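Local structure of zebrafish RNase5 (Danio rerio, 3LJE) at residues Q12-Q17 / T50-T55; M23-C28 / P81-K86; T61-A66 / I107-D112. The protein probably cleaves RNA as a fish member of the RNase and angiogenin group within the pancreatic ribonuclease family. One frame throughout, in Å; residues are numbered along the deposited sequence. Where two conformers were deposited one is given.

Overall arrangement
The three contacts read as a worked example of how a small protein is closed around one antiparallel sheet. Along the chain, contact 1 opens at 12-17 and contact 2 at 23-28; contact 1 closes at 50-55 before contact 3 opens at 61-66, and contacts 2 and 3 close in turn at 81-86 and 107-112. Centre to centre, contact 1 is about 11 Å from contact 2 and about 13 Å from contact 3, while contacts 2 and 3 lie about 21 Å apart on opposite sides of the chain's centre. Strand 80-89 pairs with both 48-52 and 97-112. Helix packing thus lies between two disulfide-fastened ends of the pancreatic ribonuclease fold.

Contact 1 (Q12-Q17 / T50-T55); sequences QKFLRQ and TFIQAT. With ACT (acetate ion), chain B; SO4 (sulfate ion), chain D.
Phe51 brings the CD1-CE1 bond of its ring against the last turn of helix 8-18, with CE1 3.3 Å from Gln17 O, which approaches the ring obliquely. Arg16 O lies farther off, near the ring plane at its edge. Gln17 O also accepts a hydrogen bond from Asn49 ND2. The other contact is apolar: Phe14 CZ touches Ile52 CD1 at 4.0 Å, the two side chains crossing at about a right angle. Arg16 reaches an acetate, its NH2 bonding to ACT O at 2.9 Å and its NH1 more weakly to ACT OXT. A bend at chi3 (60°) turns NE off the extended line of the chain, and Gln17 CG lies above one face of the guanidinium. An alanine in place of Arg16 would probably leave the acetate without these donors and Lys35 O without its bond from NH1. The Gln17 side chain is about 3 Å from a sulfate other than the one Thr55 OG1 bonds, and His18 ND1 is hydrogen-bonded to Thr50 O, consistent with the active-site cleft of pancreatic ribonucleases. Segment 12-17 of helix 8-18 lies at 97° to strand residues 50-52, while helix 56-60 and strand 115-119 pack round Phe14 and Ile52 through Ile59 and Tyr119.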
loop_
_atom_site.group_PDB
_atom_site.type_symbol
_atom_site.label_atom_id
_atom_site.label_comp_id
_atom_site.label_asym_id
_atom_site.label_seq_id
_atom_site.Cartn_x
_atom_site.Cartn_y
_atom_site.Cartn_z
ATOM N N GLN A 12 1.351 10.711 2.890
ATOM C CA GLN A 12 0.264 10.885 1.931
ATOM C C GLN A 12 0.424 9.905 0.763
ATOM O O GLN A 12 -0.567 9.381 0.198
ATOM C CB GLN A 12 0.239 12.361 1.385
ATOM C CG GLN A 12 -0.035 13.444 2.456
ATOM C CD GLN A 12 -1.387 13.193 3.025
ATOM O OE1 GLN A 12 -2.225 12.657 2.299
ATOM N NE2 GLN A 12 -1.628 13.516 4.317
ATOM N N LYS A 13 1.659 9.703 0.293
ATOM C CA LYS A 13 1.879 8.775 -0.790
ATOM C C LYS A 13 1.480 7.327 -0.330
ATOM O O LYS A 13 0.938 6.553 -1.083
ATOM C CB LYS A 13 3.346 8.802 -1.155
ATOM C CG LYS A 13 3.698 7.814 -2.361
ATOM C CD LYS A 13 5.114 8.101 -2.926
ATOM C CE LYS A 13 5.520 7.077 -3.923
ATOM N NZ LYS A 13 6.830 7.586 -4.584
ATOM N N PHE A 14 1.763 7.014 0.925
ATOM C CA PHE A 14 1.384 5.647 1.422
ATOM C C PHE A 14 -0.157 5.512 1.387
ATOM O O PHE A 14 -0.715 4.461 1.040
ATOM C CB PHE A 14 1.902 5.539 2.874
ATOM C CG PHE A 14 1.425 4.297 3.595
ATOM C CD1 PHE A 14 2.114 3.079 3.434
ATOM C CD2 PHE A 14 0.220 4.355 4.381
ATOM C CE1 PHE A 14 1.589 1.888 4.071
ATOM C CE2 PHE A 14 -0.289 3.190 4.995
ATOM C CZ PHE A 14 0.400 1.959 4.842
ATOM N N LEU A 15 -0.856 6.523 1.845
ATOM C CA LEU A 15 -2.320 6.439 1.812
ATOM C C LEU A 15 -2.828 6.219 0.374
ATOM O O LEU A 15 -3.709 5.415 0.128
ATOM C CB LEU A 15 -3.012 7.751 2.292
ATOM C CG LEU A 15 -2.707 8.101 3.772
ATOM C CD1 LEU A 15 -3.541 9.381 4.067
ATOM C CD2 LEU A 15 -2.994 6.990 4.728
ATOM N N ARG A 16 -2.282 7.021 -0.543
ATOM C CA ARG A 16 -2.681 6.917 -1.922
ATOM C C ARG A 16 -2.364 5.589 -2.520
ATOM O O ARG A 16 -3.181 4.995 -3.257
ATOM C CB ARG A 16 -1.983 8.041 -2.761
ATOM C CG ARG A 16 -2.172 7.825 -4.303
ATOM C CD ARG A 16 -1.739 9.021 -5.201
ATOM N NE ARG A 16 -0.306 9.328 -5.012
ATOM C CZ ARG A 16 0.690 8.702 -5.643
ATOM N NH1 ARG A 16 0.465 7.721 -6.575
ATOM N NH2 ARG A 16 1.926 8.982 -5.258
ATOM N N GLN A 17 -1.189 5.079 -2.248
ATOM C CA GLN A 17 -0.868 3.837 -2.910
ATOM C C GLN A 17 -1.305 2.554 -2.192
ATOM O O GLN A 17 -1.373 1.520 -2.845
ATOM C CB GLN A 17 0.661 3.727 -3.019
ATOM C CG GLN A 17 1.293 4.864 -3.828
ATOM C CD GLN A 17 2.784 4.592 -3.984
ATOM O OE1 GLN A 17 3.302 4.597 -5.100
ATOM N NE2 GLN A 17 3.455 4.337 -2.903
ATOM N N THR A 50 0.031 -3.565 -3.299
ATOM C CA THR A 50 -1.051 -3.988 -2.470
ATOM C C THR A 50 -1.845 -2.840 -1.845
ATOM O O THR A 50 -1.292 -1.907 -1.243
ATOM C CB THR A 50 -0.411 -4.875 -1.293
ATOM O OG1 THR A 50 0.247 -5.939 -1.943
ATOM C CG2 THR A 50 -1.532 -5.343 -0.221
ATOM N N PHE A 51 -3.174 -3.023 -1.828
ATOM C CA PHE A 51 -4.071 -2.116 -1.128
ATOM C C PHE A 51 -4.603 -2.797 0.150
ATOM O O PHE A 51 -5.175 -3.893 0.082
ATOM C CB PHE A 51 -5.292 -1.790 -2.036
ATOM C CG PHE A 51 -4.869 -1.031 -3.265
ATOM C CD1 PHE A 51 -4.708 0.392 -3.169
ATOM C CD2 PHE A 51 -4.606 -1.708 -4.480
ATOM C CE1 PHE A 51 -4.267 1.123 -4.343
ATOM C CE2 PHE A 51 -4.205 -0.972 -5.623
ATOM C CZ PHE A 51 -4.038 0.422 -5.542
ATOM N N ILE A 52 -4.381 -2.156 1.274
ATOM C CA ILE A 52 -4.841 -2.697 2.544
ATOM C C ILE A 52 -6.314 -2.222 2.637
ATOM O O ILE A 52 -6.630 -0.998 2.558
ATOM C CB ILE A 52 -4.077 -2.080 3.712
ATOM C CG1 ILE A 52 -2.538 -2.386 3.535
ATOM C CG2 ILE A 52 -4.677 -2.641 5.096
ATOM C CD1 ILE A 52 -1.701 -1.385 4.495
ATOM N N GLN A 53 -7.215 -3.184 2.893
ATOM C CA GLN A 53 -8.680 -2.836 3.013
ATOM C C GLN A 53 -9.055 -2.390 4.370
ATOM O O GLN A 53 -9.748 -3.078 5.105
ATOM C CB GLN A 53 -9.510 -4.065 2.530
ATOM C CG GLN A 53 -9.303 -4.325 1.058
ATOM C CD GLN A 53 -9.971 -5.664 0.716
ATOM O OE1 GLN A 53 -9.531 -6.704 1.303
ATOM N NE2 GLN A 53 -10.985 -5.688 -0.256
ATOM N N ALA A 54 -8.579 -1.221 4.751
ATOM C CA ALA A 54 -8.885 -0.722 6.077
ATOM C C ALA A 54 -8.789 0.769 6.098
ATOM O O ALA A 54 -8.381 1.372 5.119
ATOM C CB ALA A 54 -7.940 -1.327 7.104
ATOM N N THR A 55 -9.183 1.389 7.220
ATOM C CA THR A 55 -9.100 2.845 7.344
ATOM C C THR A 55 -7.689 3.267 7.663
ATOM O O THR A 55 -6.887 2.507 8.230
ATOM C CB THR A 55 -9.966 3.413 8.504
ATOM O OG1 THR A 55 -9.441 2.899 9.754
ATOM C CG2 THR A 55 -11.433 2.977 8.392
HETATM C C ACT B . 3.879 7.216 -7.940
HETATM O O ACT B . 3.837 8.332 -7.377
HETATM O OXT ACT B . 3.363 6.167 -7.495
HETATM C CH3 ACT B . 4.628 7.130 -9.271
HETATM S S SO4 D . -12.038 1.869 12.064
HETATM O O1 SO4 D . -11.576 0.516 11.673
HETATM O O2 SO4 D . -12.392 1.834 13.522
HETATM O O3 SO4 D . -11.015 2.949 11.826
HETATM O O4 SO4 D . -13.228 2.033 11.199
#

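Contact 2 (M23-C28 / P81-K86); sequences MSVQKC and PVVTCK
Cys28 and Cys85 form a disulfide that ties the start of helix 28-34 to strand 80-89, a link familiar from the pancreatic ribonuclease fold. The SG atoms are 2.1 Å apart and the torsion about the S-S bond is -79°, a left-handed twist. Both cysteines hold SG anti to their own carbonyl carbon and beside the backbone N, and both CB atoms point across the contact, so that the bridge spans backbones whose CA atoms are 5.6 Å apart.

Met23 adds an apolar partner for the strand. Its CG stands anti to the backbone N (chi1 -176°), which carries this atom to 3.9 Å from Val83 CB; the side chains cross at about a right angle. A bend at chi2 (57°) then turns SD aside, and the extended last torsion sends CE on towards the disulfide. Val83 places CG1 anti to its backbone N, where the methyl meets two partners in the loop, Ser24 O at 4.0 Å and Cys28 SG at 4.1 Å. Its other methyl, CG2, faces Ser24 CA.

The loop facing Val83 has bonds of its own. Lys27 N donates to Ser24 O in the 3-10 turn, and Gln26 NE2 bonds weakly to Ser24 OG. Outside the segments, Gln53 NE2 holds Met23 O, while Phe51 of strand 48-52 touches both Met23 and Cys85. The methionine ends at the disulfide, with Met23 CE 3.7 Å from Cys85 SG.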
loop_
_atom_site.group_PDB
_atom_site.type_symbol
_atom_site.label_atom_id
_atom_site.label_comp_id
_atom_site.label_asym_id
_atom_site.label_seq_id
_atom_site.Cartn_x
_atom_site.Cartn_y
_atom_site.Cartn_z
ATOM N N MET A 23 -11.400 -1.352 -1.851
ATOM C CA MET A 23 -10.736 -1.990 -3.012
ATOM C C MET A 23 -11.241 -3.418 -3.257
ATOM O O MET A 23 -11.746 -4.090 -2.282
ATOM C CB MET A 23 -9.248 -2.035 -2.769
ATOM C CG MET A 23 -8.479 -2.555 -3.875
ATOM S SD MET A 23 -8.746 -1.589 -5.508
ATOM C CE MET A 23 -7.672 -2.594 -6.421
ATOM N N SER A 24 -11.088 -3.929 -4.490
ATOM C CA SER A 24 -11.536 -5.302 -4.741
ATOM C C SER A 24 -10.685 -5.834 -5.878
ATOM O O SER A 24 -10.063 -5.021 -6.617
ATOM C CB SER A 24 -13.032 -5.366 -5.105
ATOM O OG SER A 24 -13.149 -5.012 -6.467
ATOM N N VAL A 25 -10.651 -7.164 -6.099
ATOM C CA VAL A 25 -9.804 -7.688 -7.161
ATOM C C VAL A 25 -10.107 -7.197 -8.586
ATOM O O VAL A 25 -9.210 -6.872 -9.421
ATOM C CB VAL A 25 -9.833 -9.251 -7.100
ATOM C CG1 VAL A 25 -9.313 -9.686 -5.634
ATOM C CG2 VAL A 25 -11.301 -9.817 -7.383
ATOM N N GLN A 26 -11.366 -6.947 -8.847
ATOM C CA GLN A 26 -11.699 -6.508 -10.228
ATOM C C GLN A 26 -11.323 -5.083 -10.499
ATOM O O GLN A 26 -11.256 -4.706 -11.661
ATOM C CB GLN A 26 -13.189 -6.556 -10.524
ATOM C CG GLN A 26 -13.994 -6.433 -9.305
ATOM C CD GLN A 26 -14.033 -7.792 -8.661
ATOM O OE1 GLN A 26 -14.048 -8.782 -9.418
ATOM N NE2 GLN A 26 -14.056 -7.881 -7.332
ATOM N N LYS A 27 -11.032 -4.296 -9.465
ATOM C CA LYS A 27 -10.701 -2.888 -9.672
ATOM C C LYS A 27 -9.219 -2.560 -9.828
ATOM O O LYS A 27 -8.843 -1.359 -9.885
ATOM C CB LYS A 27 -11.252 -2.072 -8.432
ATOM C CG LYS A 27 -12.825 -2.165 -8.215
ATOM C CD LYS A 27 -13.134 -1.325 -6.847
ATOM C CE LYS A 27 -14.344 -1.757 -6.272
ATOM N NZ LYS A 27 -14.767 -0.967 -5.181
ATOM N N CYS A 28 -8.333 -3.592 -9.793
ATOM C CA CYS A 28 -6.917 -3.276 -9.923
ATOM C C CYS A 28 -6.560 -2.303 -11.064
ATOM O O CYS A 28 -5.846 -1.357 -10.827
ATOM C CB CYS A 28 -6.028 -4.557 -10.124
ATOM S SG CYS A 28 -5.869 -5.492 -8.543
ATOM N N PRO A 81 -6.984 -7.531 5.949
ATOM C CA PRO A 81 -7.473 -7.871 4.628
ATOM C C PRO A 81 -6.750 -7.065 3.580
ATOM O O PRO A 81 -6.637 -5.845 3.698
ATOM C CB PRO A 81 -8.951 -7.508 4.657
ATOM C CG PRO A 81 -9.025 -6.352 5.613
ATOM C CD PRO A 81 -7.738 -6.347 6.397
ATOM N N VAL A 82 -6.293 -7.682 2.522
ATOM C CA VAL A 82 -5.619 -6.942 1.462
ATOM C C VAL A 82 -5.998 -7.433 0.088
ATOM O O VAL A 82 -6.401 -8.578 -0.093
ATOM C CB VAL A 82 -4.033 -7.018 1.518
ATOM C CG1 VAL A 82 -3.522 -6.507 2.981
ATOM C CG2 VAL A 82 -3.522 -8.503 1.176
ATOM N N VAL A 83 -5.839 -6.535 -0.896
ATOM C CA VAL A 83 -5.978 -6.932 -2.293
ATOM C C VAL A 83 -4.656 -6.591 -2.945
ATOM O O VAL A 83 -4.224 -5.403 -2.903
ATOM C CB VAL A 83 -7.111 -6.151 -3.031
ATOM C CG1 VAL A 83 -6.844 -6.268 -4.629
ATOM C CG2 VAL A 83 -8.450 -6.682 -2.552
ATOM N N THR A 84 -3.973 -7.595 -3.481
ATOM C CA THR A 84 -2.716 -7.379 -4.196
ATOM C C THR A 84 -2.887 -7.361 -5.705
ATOM O O THR A 84 -3.488 -8.324 -6.292
ATOM C CB THR A 84 -1.681 -8.465 -3.827
ATOM O OG1 THR A 84 -1.439 -8.359 -2.409
ATOM C CG2 THR A 84 -0.384 -8.227 -4.575
ATOM N N CYS A 85 -2.390 -6.280 -6.370
ATOM C CA CYS A 85 -2.549 -6.154 -7.830
ATOM C C CYS A 85 -1.200 -6.505 -8.454
ATOM O O CYS A 85 -0.255 -5.882 -8.080
ATOM C CB CYS A 85 -2.904 -4.679 -8.214
ATOM S SG CYS A 85 -4.551 -4.278 -7.529
ATOM N N LYS A 86 -1.125 -7.511 -9.335
ATOM C CA LYS A 86 0.153 -7.897 -9.956
ATOM C C LYS A 86 0.053 -7.719 -11.452
ATOM O O LYS A 86 -0.884 -8.160 -12.070
ATOM C CB LYS A 86 0.513 -9.372 -9.705
ATOM C CG LYS A 86 0.436 -9.711 -8.263
ATOM C CD LYS A 86 0.677 -11.239 -7.962
ATOM C CE LYS A 86 -0.220 -11.573 -6.696
ATOM N NZ LYS A 86 0.685 -11.818 -5.493
#

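Contact 3 (T61-A66 / I107-D112); sequences TVCGDA and IVLGCD
Val62 and Leu109 meet with no flat side-chain group between them, for branched aliphatic carbons and a disulfide carry most of the contact. Aromatic residues lie on neighbouring strands: the side chains of Val62 and Ile107 touch Phe80, those of Ile107 and Leu109 touch Tyr119, and that of Cys111 touches Phe74.

Leu109 carries CG anti to its carbonyl carbon (chi1 -53°), and the extended torsion beyond it leads CD1 to Val62. That methyl comes 3.7 Å from Val62 CB and 3.9 Å from Val62 CG1, while Leu109 CG also lies near CG1; the two side chains cross at about a right angle. The other valine methyl, CG2, turns to Ile107 CD1 at 4.3 Å. Val62 therefore fits against two residues of the 107-112 segment, Ile107 and Leu109, which are two places apart in the chain.

Next to this apolar patch, Cys63 and Cys111 are joined SG to SG at 2.0 Å, with a left-handed torsion of -79° about the S-S bond. The bridge fastens the loop after helix 56-60 to strand 97-112, as a corresponding disulfide does in other pancreatic ribonucleases. Within the loop, Thr61 O accepts a bond from Ala66 N at 2.9 Å and a weak one from Gly64 N, closing a turn just beyond the cysteine.

No hydrogen bond crosses between the segments. Cohesion here is therefore covalent and apolar, and breaking the disulfide would probably leave the loop held to the strand across this contact mainly by dispersion between Val62, Ile107 and Leu109.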
loop_
_atom_site.group_PDB
_atom_site.type_symbol
_atom_site.label_atom_id
_atom_site.label_comp_id
_atom_site.label_asym_id
_atom_site.label_seq_id
_atom_site.Cartn_x
_atom_site.Cartn_y
_atom_site.Cartn_z
ATOM N N THR A 61 -2.365 2.351 13.583
ATOM C CA THR A 61 -2.091 1.667 14.879
ATOM C C THR A 61 -0.949 0.646 14.753
ATOM O O THR A 61 -0.346 0.305 15.761
ATOM C CB THR A 61 -3.358 0.878 15.469
ATOM O OG1 THR A 61 -3.721 -0.210 14.604
ATOM C CG2 THR A 61 -4.540 1.886 15.661
ATOM N N VAL A 62 -0.680 0.159 13.537
ATOM C CA VAL A 62 0.485 -0.741 13.386
ATOM C C VAL A 62 1.793 0.022 13.740
ATOM O O VAL A 62 2.791 -0.590 14.230
ATOM C CB VAL A 62 0.579 -1.289 11.952
ATOM C CG1 VAL A 62 1.825 -2.247 11.772
ATOM C CG2 VAL A 62 -0.683 -2.164 11.740
ATOM N N CYS A 63 1.772 1.331 13.522
ATOM C CA CYS A 63 2.954 2.146 13.817
ATOM C C CYS A 63 2.856 2.616 15.278
ATOM O O CYS A 63 3.681 3.441 15.727
ATOM C CB CYS A 63 3.002 3.395 12.913
ATOM S SG CYS A 63 3.421 2.964 11.209
ATOM N N GLY A 64 1.789 2.174 15.961
ATOM C CA GLY A 64 1.595 2.595 17.340
ATOM C C GLY A 64 1.446 1.366 18.188
ATOM O O GLY A 64 2.167 0.371 18.075
ATOM N N ASP A 65 0.366 1.414 18.956
ATOM C CA ASP A 65 0.062 0.397 19.905
ATOM C C ASP A 65 -0.132 -1.012 19.462
ATOM O O ASP A 65 0.104 -1.912 20.241
ATOM C CB ASP A 65 -1.196 0.863 20.670
ATOM C CG ASP A 65 -1.399 0.093 21.903
ATOM O OD1 ASP A 65 -0.505 0.222 22.767
ATOM O OD2 ASP A 65 -2.416 -0.647 21.996
ATOM N N ALA A 66 -0.607 -1.238 18.233
ATOM C CA ALA A 66 -0.888 -2.520 17.721
ATOM C C ALA A 66 0.138 -3.171 16.799
ATOM O O ALA A 66 -0.205 -4.082 16.014
ATOM C CB ALA A 66 -2.227 -2.498 17.012
ATOM N N ILE A 107 0.624 -7.508 7.894
ATOM C CA ILE A 107 1.216 -6.509 7.062
ATOM C C ILE A 107 2.429 -5.932 7.819
ATOM O O ILE A 107 2.390 -5.799 9.041
ATOM C CB ILE A 107 0.214 -5.405 6.700
ATOM C CG1 ILE A 107 -0.417 -4.760 7.981
ATOM C CG2 ILE A 107 -0.884 -6.016 5.773
ATOM C CD1 ILE A 107 -1.256 -3.498 7.730
ATOM N N VAL A 108 3.427 -5.540 7.023
ATOM C CA VAL A 108 4.676 -4.993 7.557
ATOM C C VAL A 108 4.832 -3.600 6.950
ATOM O O VAL A 108 4.858 -3.480 5.728
ATOM C CB VAL A 108 5.822 -5.890 7.123
ATOM C CG1 VAL A 108 7.156 -5.249 7.681
ATOM C CG2 VAL A 108 5.580 -7.335 7.738
ATOM N N LEU A 109 4.974 -2.617 7.820
ATOM C CA LEU A 109 5.075 -1.211 7.421
ATOM C C LEU A 109 6.347 -0.528 7.883
ATOM O O LEU A 109 6.905 -0.933 8.915
ATOM C CB LEU A 109 3.951 -0.449 8.093
ATOM C CG LEU A 109 2.488 -0.989 7.904
ATOM C CD1 LEU A 109 1.466 -0.006 8.638
ATOM C CD2 LEU A 109 2.206 -1.238 6.407
ATOM N N GLY A 110 6.794 0.461 7.119
ATOM C CA GLY A 110 7.852 1.375 7.579
ATOM C C GLY A 110 7.028 2.449 8.243
ATOM O O GLY A 110 5.902 2.823 7.763
ATOM N N CYS A 111 7.520 2.965 9.375
ATOM C CA CYS A 111 6.841 3.984 10.156
ATOM C C CYS A 111 7.828 5.100 10.507
ATOM O O CYS A 111 9.023 4.842 10.682
ATOM C CB CYS A 111 6.372 3.399 11.489
ATOM S SG CYS A 111 5.214 1.987 11.320
ATOM N N ASP A 112 7.305 6.293 10.622
ATOM C CA ASP A 112 8.139 7.449 10.973
ATOM C C ASP A 112 7.391 8.336 11.940
ATOM O O ASP A 112 6.344 8.933 11.633
ATOM C CB ASP A 112 8.575 8.212 9.712
ATOM C CG ASP A 112 9.722 9.229 10.015
ATOM O OD1 ASP A 112 9.970 9.537 11.212
ATOM O OD2 ASP A 112 10.327 9.666 9.050
#